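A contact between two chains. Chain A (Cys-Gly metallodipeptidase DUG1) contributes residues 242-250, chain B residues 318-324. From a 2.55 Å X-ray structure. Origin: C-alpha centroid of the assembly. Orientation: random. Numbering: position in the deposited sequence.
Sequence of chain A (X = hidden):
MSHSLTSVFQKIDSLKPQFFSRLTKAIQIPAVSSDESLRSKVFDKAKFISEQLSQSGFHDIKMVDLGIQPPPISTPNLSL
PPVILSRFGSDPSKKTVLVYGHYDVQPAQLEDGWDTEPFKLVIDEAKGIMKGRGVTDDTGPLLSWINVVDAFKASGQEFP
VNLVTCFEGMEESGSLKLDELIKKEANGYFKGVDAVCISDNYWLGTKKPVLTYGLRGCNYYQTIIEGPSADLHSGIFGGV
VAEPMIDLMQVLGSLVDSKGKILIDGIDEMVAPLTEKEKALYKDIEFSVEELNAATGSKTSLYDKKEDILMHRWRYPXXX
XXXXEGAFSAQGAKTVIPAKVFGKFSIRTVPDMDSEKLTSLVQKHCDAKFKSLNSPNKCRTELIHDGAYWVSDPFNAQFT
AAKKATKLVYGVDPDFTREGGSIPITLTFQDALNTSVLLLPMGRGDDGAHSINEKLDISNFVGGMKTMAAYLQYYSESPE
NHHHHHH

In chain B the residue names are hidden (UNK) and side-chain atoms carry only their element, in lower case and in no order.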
# COMPACT_ATOMS: atom_id res chain seq x y z
N ALA A 242 -1.67 -19.16 10.27
CA ALA A 242 -2.47 -18.02 10.68
C ALA A 242 -2.01 -16.77 9.92
O ALA A 242 -0.82 -16.59 9.65
CB ALA A 242 -2.37 -17.81 12.16
N GLU A 243 -2.96 -15.90 9.56
CA GLU A 243 -2.64 -14.73 8.75
C GLU A 243 -2.70 -13.41 9.54
O GLU A 243 -3.76 -13.03 10.05
CB GLU A 243 -3.55 -14.66 7.52
CG GLU A 243 -3.62 -15.97 6.75
CD GLU A 243 -4.37 -15.86 5.41
OE1 GLU A 243 -4.69 -14.74 4.97
OE2 GLU A 243 -4.64 -16.92 4.81
N PRO A 244 -1.56 -12.72 9.65
CA PRO A 244 -1.50 -11.39 10.25
C PRO A 244 -2.58 -10.45 9.71
O PRO A 244 -3.22 -9.76 10.49
CB PRO A 244 -0.11 -10.91 9.87
CG PRO A 244 0.70 -12.15 9.84
CD PRO A 244 -0.22 -13.22 9.29
N MET A 245 -2.79 -10.44 8.40
CA MET A 245 -3.85 -9.61 7.82
C MET A 245 -5.24 -9.90 8.38
O MET A 245 -6.06 -8.99 8.52
CB MET A 245 -3.86 -9.69 6.29
CG MET A 245 -2.92 -8.69 5.62
SD MET A 245 -3.19 -6.95 6.06
CE MET A 245 -4.71 -6.61 5.17
N ILE A 246 -5.51 -11.16 8.70
CA ILE A 246 -6.83 -11.54 9.19
C ILE A 246 -7.03 -11.04 10.62
O ILE A 246 -8.05 -10.43 10.95
CB ILE A 246 -7.05 -13.05 9.06
CG1 ILE A 246 -7.14 -13.43 7.58
CG2 ILE A 246 -8.32 -13.47 9.77
CD1 ILE A 246 -7.17 -14.93 7.32
N ASP A 247 -6.04 -11.27 11.47
CA ASP A 247 -6.08 -10.71 12.82
C ASP A 247 -6.24 -9.20 12.76
O ASP A 247 -7.08 -8.62 13.46
CB ASP A 247 -4.81 -11.08 13.59
CG ASP A 247 -4.59 -12.58 13.66
OD1 ASP A 247 -5.57 -13.32 13.44
OD2 ASP A 247 -3.44 -13.02 13.93
N LEU A 248 -5.47 -8.57 11.88
CA LEU A 248 -5.41 -7.11 11.79
C LEU A 248 -6.75 -6.47 11.42
O LEU A 248 -7.07 -5.41 11.93
CB LEU A 248 -4.33 -6.67 10.80
CG LEU A 248 -4.14 -5.15 10.78
CD1 LEU A 248 -3.49 -4.70 12.09
CD2 LEU A 248 -3.36 -4.64 9.56
N MET A 249 -7.52 -7.11 10.54
CA MET A 249 -8.84 -6.58 10.22
C MET A 249 -9.72 -6.59 11.45
O MET A 249 -10.56 -5.71 11.65
CB MET A 249 -9.49 -7.37 9.09
CG MET A 249 -8.66 -7.38 7.81
SD MET A 249 -8.35 -5.74 7.11
CE MET A 249 -6.77 -5.26 7.82
N GLN A 250 -9.53 -7.59 12.30
CA GLN A 250 -10.31 -7.68 13.51
C GLN A 250 -9.88 -6.64 14.55
O GLN A 250 -10.72 -5.96 15.13
CB GLN A 250 -10.30 -9.11 14.04
CG GLN A 250 -11.37 -9.95 13.35
CD GLN A 250 -11.03 -11.42 13.25
OE1 GLN A 250 -10.07 -11.90 13.86
NE2 GLN A 250 -11.83 -12.16 12.47
N UNK B 318 -10.20 -22.18 1.50
CA UNK B 318 -9.57 -21.21 2.39
C UNK B 318 -9.83 -19.80 1.91
O UNK B 318 -10.14 -19.57 0.74
c UNK B 318 -8.07 -21.47 2.51
o UNK B 318 -7.45 -21.41 1.24
N UNK B 319 -9.74 -18.83 2.83
CA UNK B 319 -9.94 -17.43 2.47
C UNK B 319 -8.77 -16.65 3.03
O UNK B 319 -8.47 -16.73 4.22
c UNK B 319 -11.14 -14.38 2.85
c UNK B 319 -11.88 -15.64 2.43
c UNK B 319 -11.26 -16.91 3.04
c UNK B 319 -13.35 -15.51 2.82
N UNK B 320 -8.08 -15.93 2.15
CA UNK B 320 -6.92 -15.16 2.56
C UNK B 320 -7.15 -13.68 2.30
O UNK B 320 -7.84 -13.29 1.35
c UNK B 320 -5.67 -15.63 1.82
o UNK B 320 -5.09 -16.76 2.46
N UNK B 321 -6.56 -12.84 3.15
CA UNK B 321 -6.73 -11.40 2.96
C UNK B 321 -5.39 -10.74 2.63
O UNK B 321 -4.45 -10.78 3.42
c UNK B 321 -9.69 -10.77 5.34
c UNK B 321 -7.45 -10.76 4.16
c UNK B 321 -8.91 -11.22 4.15
c UNK B 321 -7.40 -9.24 4.08
N UNK B 322 -5.31 -10.15 1.44
CA UNK B 322 -4.04 -9.75 0.85
C UNK B 322 -3.56 -8.34 1.13
O UNK B 322 -2.36 -8.08 1.16
c UNK B 322 -4.10 -9.98 -0.64
c UNK B 322 -5.67 -11.81 -1.57
c UNK B 322 -4.54 -11.36 -1.00
n UNK B 322 -3.78 -12.47 -0.71
n UNK B 322 -5.57 -13.18 -1.65
c UNK B 322 -4.41 -13.55 -1.12
N UNK B 323 -4.48 -7.41 1.30
CA UNK B 323 -4.08 -6.03 1.47
C UNK B 323 -5.11 -5.06 0.93
O UNK B 323 -6.13 -5.46 0.36
N UNK B 324 -4.82 -3.78 1.11
CA UNK B 324 -5.73 -2.72 0.73
C UNK B 324 -5.09 -1.83 -0.32
O UNK B 324 -3.94 -1.42 -0.17
c UNK B 324 -6.74 -2.69 3.01
c UNK B 324 -7.10 -0.80 1.51
c UNK B 324 -6.13 -1.85 1.94
O HOH W 1 -2.79 -12.79 4.81

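Position 318 carries one carbon and then one oxygen. Its CA-to-CB bond runs sideways and it touches nothing on the helical stretch of chain A. This short hydroxyl side chain is serine, Ser B318.

Position 319 has four carbons, forked at the second. The side chain stays out of contact with the stretch of chain A; the carbonyl does the touching, its O 3.8 Å from Ile A246 CD1. The residue is leucine, Leu B319.

At position 320 there is again one carbon followed by one oxygen. That oxygen lies 2.4 Å from Glu A243 OE2, a very short hydrogen bond in which the hydroxyl donates to the carboxylate. The residue is serine, Ser B320, whose hydroxyl reaches the acid although its CA-to-CB bond points sideways.

Position 321 shows four carbons forked at the first, one arm two carbons long. It points toward the helix and loses more area to the other stretch than any other residue here. The end of the longer arm sits 4.3 Å from both Ile A246 CG1 and Met A249 CG, while the shorter arm places its carbon 3.9 Å from Met A245 CE. This is isoleucine, Ile B321, the two carbons being CD1 and CG2.

Position 322 has one carbon leading to a five-membered ring of three carbons and two nitrogens. It points away from the helix, and both ring nitrogens are hydrogen-bonded elsewhere in the structure. The residue is histidine, His B322.

Position 323 has no side-chain atoms, and its CA lies 3.8 Å from Met A245 CE. It is glycine, Gly B323: at phi 149° and psi 177°, a CB would be jammed against the preceding carbonyl oxygen.

Position 324 bears one carbon carrying two more. It points sideways and makes no close contact with the helix. This is valine, Val B324.

The contact joins a polar clamp to an apolar pocket. Glu A243, at the N-cap position, extends its carboxylate to the strand and uses both oxygens: OE2 takes the Ser B320 hydroxyl, and OE1 accepts from Ile B321 N at 3.2 Å. A water extends the clamp, donating to Glu A243 OE1 at 2.7 Å and to Ile B321 O at 3.0 Å, so one carboxylate oxygen is linked to both polar backbone atoms of Ile B321. Helix and strand cross at 76°, and Met A245, Ile A246 and Met A249, spaced within about one turn, receive that same residue's side chain. The rule is economical: fix the backbone with a buried acid, then pack the side chain it carries.

Chain B, residues 318-324: SLSIHGV
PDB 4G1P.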